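Local coordinates for protein lovastatin nonaketide synthase, polyketide synthase component (Aspergillus terreus, PDB 7CPX) that builds dihydromonacolin L from malonyl-CoA, carrying the growing chain on its acyl-carrier domain and working with LovC in lovastatin biosynthesis, at residues 473-477 with 507-512; 1887-1891 with 2063-2069. The protein carries 2 engineered substitutions. One frame throughout, in Å; residues are numbered along the deposited sequence.

Contact 1: 473-477 with 507-512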
ATOM      1  N   LEU A 473      31.926  52.806  28.740  1.00142.11           N
ATOM      2  CA  LEU A 473      32.170  52.234  27.430  1.00142.11           C
ATOM      3  C   LEU A 473      30.883  52.225  26.608  1.00142.11           C
ATOM      4  O   LEU A 473      29.781  52.225  27.163  1.00142.11           O
ATOM      5  CB  LEU A 473      32.702  50.809  27.551  1.00142.11           C
ATOM      6  CG  LEU A 473      34.154  50.613  27.993  1.00142.11           C
ATOM      7  CD1 LEU A 473      35.109  51.335  27.057  1.00142.11           C
ATOM      8  CD2 LEU A 473      34.352  51.073  29.423  1.00142.11           C
ATOM      9  N   PRO A 474      30.993  52.226  25.280  1.00139.53           N
ATOM     10  CA  PRO A 474      29.790  52.100  24.452  1.00139.53           C
ATOM     11  C   PRO A 474      29.139  50.740  24.638  1.00139.53           C
ATOM     12  O   PRO A 474      29.811  49.733  24.871  1.00139.53           O
ATOM     13  CB  PRO A 474      30.319  52.283  23.026  1.00139.53           C
ATOM     14  CG  PRO A 474      31.747  51.877  23.101  1.00139.53           C
ATOM     15  CD  PRO A 474      32.219  52.281  24.466  1.00139.53           C
ATOM     16  N   LEU A 475      27.814  50.719  24.533  1.00127.75           N
ATOM     17  CA  LEU A 475      27.048  49.481  24.633  1.00127.75           C
ATOM     18  C   LEU A 475      27.066  48.821  23.262  1.00127.75           C
ATOM     19  O   LEU A 475      26.391  49.269  22.336  1.00127.75           O
ATOM     20  CB  LEU A 475      25.630  49.771  25.113  1.00127.75           C
ATOM     21  CG  LEU A 475      24.707  48.576  25.347  1.00127.75           C
ATOM     22  CD1 LEU A 475      23.631  48.928  26.358  1.00127.75           C
ATOM     23  CD2 LEU A 475      24.072  48.106  24.048  1.00127.75           C
ATOM     24  N   VAL A 476      27.849  47.760  23.123  1.00126.55           N
ATOM     25  CA  VAL A 476      28.119  47.144  21.828  1.00126.55           C
ATOM     26  C   VAL A 476      27.267  45.895  21.673  1.00126.55           C
ATOM     27  O   VAL A 476      27.152  45.083  22.599  1.00126.55           O
ATOM     28  CB  VAL A 476      29.615  46.810  21.676  1.00126.55           C
ATOM     29  CG1 VAL A 476      30.450  48.066  21.826  1.00126.55           C
ATOM     30  CG2 VAL A 476      30.038  45.756  22.689  1.00126.55           C
ATOM     31  N   LEU A 477      26.661  45.745  20.498  1.00119.48           N
ATOM     32  CA  LEU A 477      25.880  44.570  20.156  1.00119.48           C
ATOM     33  C   LEU A 477      26.302  44.085  18.778  1.00119.48           C
ATOM     34  O   LEU A 477      26.709  44.875  17.920  1.00119.48           O
ATOM     35  CB  LEU A 477      24.381  44.875  20.172  1.00119.48           C
ATOM     36  CG  LEU A 477      23.847  45.416  21.499  1.00119.48           C
ATOM     37  CD1 LEU A 477      22.432  45.932  21.338  1.00119.48           C
ATOM     38  CD2 LEU A 477      23.902  44.347  22.573  1.00119.48           C
ATOM     39  N   LEU A 507      27.852  46.340  32.496  1.00122.48           N
ATOM     40  CA  LEU A 507      27.095  45.874  31.339  1.00122.48           C
ATOM     41  C   LEU A 507      27.879  46.092  30.050  1.00122.48           C
ATOM     42  O   LEU A 507      28.046  45.169  29.241  1.00122.48           O
ATOM     43  CB  LEU A 507      25.748  46.596  31.288  1.00122.48           C
ATOM     44  CG  LEU A 507      24.622  45.976  30.460  1.00122.48           C
ATOM     45  CD1 LEU A 507      23.320  46.708  30.727  1.00122.48           C
ATOM     46  CD2 LEU A 507      24.948  46.008  28.982  1.00122.48           C
ATOM     47  N   THR A 508      28.376  47.313  29.845  1.00127.80           N
ATOM     48  CA  THR A 508      29.113  47.612  28.622  1.00127.80           C
ATOM     49  C   THR A 508      30.420  46.834  28.559  1.00127.80           C
ATOM     50  O   THR A 508      30.819  46.366  27.486  1.00127.80           O
ATOM     51  CB  THR A 508      29.376  49.113  28.522  1.00127.80           C
ATOM     52  OG1 THR A 508      30.092  49.557  29.682  1.00127.80           O
ATOM     53  CG2 THR A 508      28.064  49.872  28.414  1.00127.80           C
ATOM     54  N   TRP A 509      31.104  46.683  29.695  1.00123.92           N
ATOM     55  CA  TRP A 509      32.350  45.925  29.696  1.00123.92           C
ATOM     56  C   TRP A 509      32.102  44.463  29.352  1.00123.92           C
ATOM     57  O   TRP A 509      32.906  43.843  28.649  1.00123.92           O
ATOM     58  CB  TRP A 509      33.038  46.044  31.053  1.00123.92           C
ATOM     59  CG  TRP A 509      34.251  45.182  31.173  1.00123.92           C
ATOM     60  CD1 TRP A 509      35.511  45.476  30.748  1.00123.92           C
ATOM     61  CD2 TRP A 509      34.319  43.876  31.757  1.00123.92           C
ATOM     62  NE1 TRP A 509      36.362  44.437  31.031  1.00123.92           N
ATOM     63  CE2 TRP A 509      35.654  43.442  31.651  1.00123.92           C
ATOM     64  CE3 TRP A 509      33.382  43.033  32.359  1.00123.92           C
ATOM     65  CZ2 TRP A 509      36.075  42.202  32.125  1.00123.92           C
ATOM     66  CZ3 TRP A 509      33.802  41.803  32.829  1.00123.92           C
ATOM     67  CH2 TRP A 509      35.136  41.400  32.710  1.00123.92           C
ATOM     68  N   SER A 510      31.009  43.889  29.853  1.00116.91           N
ATOM     69  CA  SER A 510      30.665  42.522  29.482  1.00116.91           C
ATOM     70  C   SER A 510      30.333  42.427  27.999  1.00116.91           C
ATOM     71  O   SER A 510      30.738  41.471  27.327  1.00116.91           O
ATOM     72  CB  SER A 510      29.492  42.030  30.328  1.00116.91           C
ATOM     73  OG  SER A 510      28.376  42.892  30.201  1.00116.91           O
ATOM     74  N   LEU A 511      29.603  43.411  27.472  1.00118.79           N
ATOM     75  CA  LEU A 511      29.250  43.382  26.055  1.00118.79           C
ATOM     76  C   LEU A 511      30.473  43.541  25.162  1.00118.79           C
ATOM     77  O   LEU A 511      30.472  43.059  24.025  1.00118.79           O
ATOM     78  CB  LEU A 511      28.222  44.467  25.747  1.00118.79           C
ATOM     79  CG  LEU A 511      26.789  44.135  26.159  1.00118.79           C
ATOM     80  CD1 LEU A 511      25.915  45.357  26.038  1.00118.79           C
ATOM     81  CD2 LEU A 511      26.225  43.009  25.310  1.00118.79           C
ATOM     82  N   LEU A 512      31.515  44.211  25.650  1.00127.51           N
ATOM     83  CA  LEU A 512      32.722  44.417  24.856  1.00127.51           C
ATOM     84  C   LEU A 512      33.704  43.256  24.995  1.00127.51           C
ATOM     85  O   LEU A 512      34.055  42.606  24.007  1.00127.51           O
ATOM     86  CB  LEU A 512      33.395  45.731  25.266  1.00127.51           C
ATOM     87  CG  LEU A 512      32.923  46.985  24.534  1.00127.51           C
ATOM     88  CD1 LEU A 512      33.364  48.225  25.282  1.00127.51           C
ATOM     89  CD2 LEU A 512      33.466  47.001  23.116  1.00127.51           C
TER
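The hydroxyl of Thr-508 sits beside Leu-473, with OG1 3.6 Å from Leu-473 CB, yet its polar grip is on its own helix: it hydrogen-bonds to the carbonyl oxygens of His-505 and Leu-504. Chi1 of 57° tucks OG1 back toward the preceding helical turn and swings CG2 toward 473-477, where this methyl rests 3.9 Å from Leu-475 CA. Threonine thus suits a helix face pressed against backbone, because its hydroxyl is satisfied internally while its methyl does the packing. No hydrogen bond joins 473-477 to 507-512; leucine and valine branches make up nearly all the rest.

Leu-512 uses its two methyls separately. CD1 lies across Leu-473 at about a right angle, 3.5 Å from its CB, whereas CD2 packs on Val-476 CG1. Leu-511 covers the next part of the strand: its CB is 3.4 Å from Val-476 O, its CD1 meets Leu-475 CG, and its CD2 reaches Leu-477 CD2 at 3.8 Å. The side chain of Leu-475 extends with CG anti to its backbone N (chi1 -177°), which carries CD1 on to Leu-507 CD2 at 4.1 Å. Val-476, short and branched, suits the place where Leu-511 and Leu-512 converge, its CG1 resting on Leu-512 and its CG2 between the two.

Helix 883-898 closes over this core through Trp-895, which touches both Val-476 and Leu-512, and Phe-908 of helix 905-911 covers Leu-473. The segment axes approach to 7.1 Å and run 33° from parallel. Strand 475-479 also pairs with 520-524, so the contact is the helix-on-sheet core of a small alpha/beta unit, three antiparallel strands with helices 482-498 and 504-513, as in the linker between ketosynthase and acyltransferase of related synthases.

Contact 2: 1887-1891 with 2063-2069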
ATOM      1  N   GLY A1887     -36.641 -23.005 -23.624  1.00119.09           N
ATOM      2  CA  GLY A1887     -35.692 -23.372 -22.599  1.00119.09           C
ATOM      3  C   GLY A1887     -34.400 -23.834 -23.238  1.00119.09           C
ATOM      4  O   GLY A1887     -34.198 -23.673 -24.437  1.00119.09           O
ATOM      5  N   PHE A1888     -33.538 -24.419 -22.413  1.00117.88           N
ATOM      6  CA  PHE A1888     -32.247 -24.927 -22.854  1.00117.88           C
ATOM      7  C   PHE A1888     -32.282 -26.444 -22.852  1.00117.88           C
ATOM      8  O   PHE A1888     -32.631 -27.062 -21.840  1.00117.88           O
ATOM      9  CB  PHE A1888     -31.120 -24.419 -21.955  1.00117.88           C
ATOM     10  CG  PHE A1888     -30.833 -22.958 -22.114  1.00117.88           C
ATOM     11  CD1 PHE A1888     -31.627 -22.012 -21.492  1.00117.88           C
ATOM     12  CD2 PHE A1888     -29.767 -22.528 -22.883  1.00117.88           C
ATOM     13  CE1 PHE A1888     -31.364 -20.666 -21.636  1.00117.88           C
ATOM     14  CE2 PHE A1888     -29.496 -21.184 -23.029  1.00117.88           C
ATOM     15  CZ  PHE A1888     -30.298 -20.249 -22.406  1.00117.88           C
ATOM     16  N   PHE A1889     -31.920 -27.039 -23.984  1.00117.12           N
ATOM     17  CA  PHE A1889     -31.932 -28.483 -24.154  1.00117.12           C
ATOM     18  C   PHE A1889     -30.608 -28.929 -24.750  1.00117.12           C
ATOM     19  O   PHE A1889     -30.061 -28.265 -25.635  1.00117.12           O
ATOM     20  CB  PHE A1889     -33.082 -28.924 -25.061  1.00117.12           C
ATOM     21  CG  PHE A1889     -34.423 -28.395 -24.642  1.00117.12           C
ATOM     22  CD1 PHE A1889     -34.843 -27.141 -25.047  1.00117.12           C
ATOM     23  CD2 PHE A1889     -35.264 -29.153 -23.849  1.00117.12           C
ATOM     24  CE1 PHE A1889     -36.075 -26.651 -24.666  1.00117.12           C
ATOM     25  CE2 PHE A1889     -36.498 -28.670 -23.464  1.00117.12           C
ATOM     26  CZ  PHE A1889     -36.905 -27.416 -23.873  1.00117.12           C
ATOM     27  N   TYR A1890     -30.101 -30.057 -24.266  1.00117.31           N
ATOM     28  CA  TYR A1890     -28.876 -30.639 -24.791  1.00117.31           C
ATOM     29  C   TYR A1890     -29.206 -31.482 -26.013  1.00117.31           C
ATOM     30  O   TYR A1890     -30.065 -32.364 -25.949  1.00117.31           O
ATOM     31  CB  TYR A1890     -28.190 -31.504 -23.736  1.00117.31           C
ATOM     32  CG  TYR A1890     -27.772 -30.767 -22.487  1.00117.31           C
ATOM     33  CD1 TYR A1890     -26.538 -30.140 -22.408  1.00117.31           C
ATOM     34  CD2 TYR A1890     -28.599 -30.723 -21.376  1.00117.31           C
ATOM     35  CE1 TYR A1890     -26.146 -29.478 -21.262  1.00117.31           C
ATOM     36  CE2 TYR A1890     -28.216 -30.064 -20.226  1.00117.31           C
ATOM     37  CZ  TYR A1890     -26.989 -29.442 -20.173  1.00117.31           C
ATOM     38  OH  TYR A1890     -26.606 -28.780 -19.030  1.00117.31           O
ATOM     39  N   LEU A1891     -28.525 -31.221 -27.120  1.00122.36           N
ATOM     40  CA  LEU A1891     -28.745 -32.005 -28.327  1.00122.36           C
ATOM     41  C   LEU A1891     -28.100 -33.372 -28.145  1.00122.36           C
ATOM     42  O   LEU A1891     -26.884 -33.468 -27.946  1.00122.36           O
ATOM     43  CB  LEU A1891     -28.176 -31.285 -29.545  1.00122.36           C
ATOM     44  CG  LEU A1891     -28.512 -31.856 -30.929  1.00122.36           C
ATOM     45  CD1 LEU A1891     -27.730 -33.128 -31.222  1.00122.36           C
ATOM     46  CD2 LEU A1891     -30.005 -32.112 -31.054  1.00122.36           C
ATOM     47  N   ASP A2063     -26.624 -16.828 -23.635  1.00118.11           N
ATOM     48  CA  ASP A2063     -28.031 -16.776 -24.005  1.00118.11           C
ATOM     49  C   ASP A2063     -28.421 -17.867 -24.994  1.00118.11           C
ATOM     50  O   ASP A2063     -29.618 -18.116 -25.172  1.00118.11           O
ATOM     51  CB  ASP A2063     -28.365 -15.407 -24.601  1.00118.11           C
ATOM     52  CG  ASP A2063     -28.065 -14.269 -23.646  1.00118.11           C
ATOM     53  OD1 ASP A2063     -28.173 -14.476 -22.420  1.00118.11           O
ATOM     54  OD2 ASP A2063     -27.721 -13.167 -24.123  1.00118.11           O
ATOM     55  N   LEU A2064     -27.448 -18.516 -25.637  1.00119.06           N
ATOM     56  CA  LEU A2064     -27.717 -19.610 -26.558  1.00119.06           C
ATOM     57  C   LEU A2064     -27.054 -20.918 -26.162  1.00119.06           C
ATOM     58  O   LEU A2064     -27.503 -21.975 -26.618  1.00119.06           O
ATOM     59  CB  LEU A2064     -27.262 -19.245 -27.980  1.00119.06           C
ATOM     60  CG  LEU A2064     -28.029 -18.112 -28.663  1.00119.06           C
ATOM     61  CD1 LEU A2064     -27.476 -16.754 -28.262  1.00119.06           C
ATOM     62  CD2 LEU A2064     -27.996 -18.284 -30.172  1.00119.06           C
ATOM     63  N   PHE A2065     -26.005 -20.883 -25.344  1.00119.41           N
ATOM     64  CA  PHE A2065     -25.339 -22.081 -24.855  1.00119.41           C
ATOM     65  C   PHE A2065     -25.139 -21.956 -23.354  1.00119.41           C
ATOM     66  O   PHE A2065     -24.734 -20.900 -22.862  1.00119.41           O
ATOM     67  CB  PHE A2065     -23.990 -22.292 -25.550  1.00119.41           C
ATOM     68  CG  PHE A2065     -24.093 -22.467 -27.038  1.00119.41           C
ATOM     69  CD1 PHE A2065     -24.223 -21.367 -27.870  1.00119.41           C
ATOM     70  CD2 PHE A2065     -24.056 -23.728 -27.605  1.00119.41           C
ATOM     71  CE1 PHE A2065     -24.318 -21.524 -29.240  1.00119.41           C
ATOM     72  CE2 PHE A2065     -24.150 -23.892 -28.974  1.00119.41           C
ATOM     73  CZ  PHE A2065     -24.281 -22.789 -29.792  1.00119.41           C
ATOM     74  N   THR A2066     -25.419 -23.036 -22.630  1.00119.03           N
ATOM     75  CA  THR A2066     -25.303 -23.015 -21.179  1.00119.03           C
ATOM     76  C   THR A2066     -25.060 -24.430 -20.682  1.00119.03           C
ATOM     77  O   THR A2066     -25.262 -25.409 -21.406  1.00119.03           O
ATOM     78  CB  THR A2066     -26.557 -22.429 -20.520  1.00119.03           C
ATOM     79  OG1 THR A2066     -26.285 -22.137 -19.144  1.00119.03           O
ATOM     80  CG2 THR A2066     -27.711 -23.414 -20.600  1.00119.03           C
ATOM     81  N   ASP A2067     -24.621 -24.521 -19.430  1.00121.02           N
ATOM     82  CA  ASP A2067     -24.366 -25.793 -18.771  1.00121.02           C
ATOM     83  C   ASP A2067     -25.450 -26.174 -17.774  1.00121.02           C
ATOM     84  O   ASP A2067     -25.321 -27.203 -17.104  1.00121.02           O
ATOM     85  CB  ASP A2067     -23.013 -25.747 -18.056  1.00121.02           C
ATOM     86  CG  ASP A2067     -22.959 -24.673 -16.987  1.00121.02           C
ATOM     87  OD1 ASP A2067     -23.574 -23.604 -17.188  1.00121.02           O
ATOM     88  OD2 ASP A2067     -22.308 -24.897 -15.946  1.00121.02           O
ATOM     89  N   THR A2068     -26.512 -25.377 -17.657  1.00121.84           N
ATOM     90  CA  THR A2068     -27.564 -25.608 -16.678  1.00121.84           C
ATOM     91  C   THR A2068     -28.921 -25.596 -17.363  1.00121.84           C
ATOM     92  O   THR A2068     -29.191 -24.743 -18.213  1.00121.84           O
ATOM     93  CB  THR A2068     -27.537 -24.547 -15.571  1.00121.84           C
ATOM     94  OG1 THR A2068     -26.268 -24.576 -14.905  1.00121.84           O
ATOM     95  CG2 THR A2068     -28.649 -24.793 -14.559  1.00121.84           C
ATOM     96  N   VAL A2069     -29.772 -26.549 -16.985  1.00120.51           N
ATOM     97  CA  VAL A2069     -31.139 -26.617 -17.487  1.00120.51           C
ATOM     98  C   VAL A2069     -32.107 -26.635 -16.310  1.00120.51           C
ATOM     99  O   VAL A2069     -33.269 -26.236 -16.442  1.00120.51           O
ATOM    100  CB  VAL A2069     -31.339 -27.850 -18.387  1.00120.51           C
ATOM    101  CG1 VAL A2069     -32.796 -27.971 -18.813  1.00120.51           C
ATOM    102  CG2 VAL A2069     -30.431 -27.766 -19.600  1.00120.51           C
TER
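Val-2069 makes the close-packed part of the contact, both its methyls lying beside the carbonyl oxygen of Phe-1888, with CG1 3.2 Å from Phe-1888 O. Its CG2 also lies against Tyr-1890 CE2 at 3.3 Å, the two side chains pointing opposite ways; one branched residue covers both the Phe-1888 carbonyl and the tyrosine ring. With chi1 of -71°, CG of Phe-1888 turns away from its carbonyl carbon, and the ring extends past Thr-2066 toward 2063-2065. There its edge meets backbone, CE2 being 4.0 Å from Leu-2064 C, while Asp-2063 O lies oblique to the ring, 3.6 Å from CZ. A flat, wholly apolar ring suits this place beside the backbone. Gly-2055 of the second subunit packs on Phe-1888, so this residue also takes part in the subunit contact.

The loose side is exposed Thr-2068, which barely meets the strand, its O being 4.2 Å from Phe-1888 CB. The buried Asp-2067 bonds Thr-1842 through its carboxylate; its carbonyl oxygen is close to the Tyr-1890 hydroxyl, but at an angle too poor for a hydrogen bond.

Strand 1869-1883 bonds both segments, and strand 1901-1909 bonds 1887-1891 on its other side, probably within the inactive enoylreductase-like region. With no hydrogen bond between them, the two segments meet chiefly by dispersion and shape.

How the contacts relate
Contact 1 comes first along the chain and closes before contact 2 opens. Their centres are 105 Å apart and their nearest atoms about 90 Å, on opposite sides of the chain's centre, with no sheet or helix in common. Contact 1 joins helix 504-513 to the small antiparallel sheet near the ketosynthase and acyltransferase. Contact 2 lies in a mixed sheet built round strand 1869-1883, within the part of the chain between the methyltransferase and ketoreductase domains. The transacylase, dehydratase and methyltransferase regions intervene in sequence. Each contact lies within its own structural unit of a multidomain synthase, contact 2 also touching the second subunit, and neither bears directly on the other.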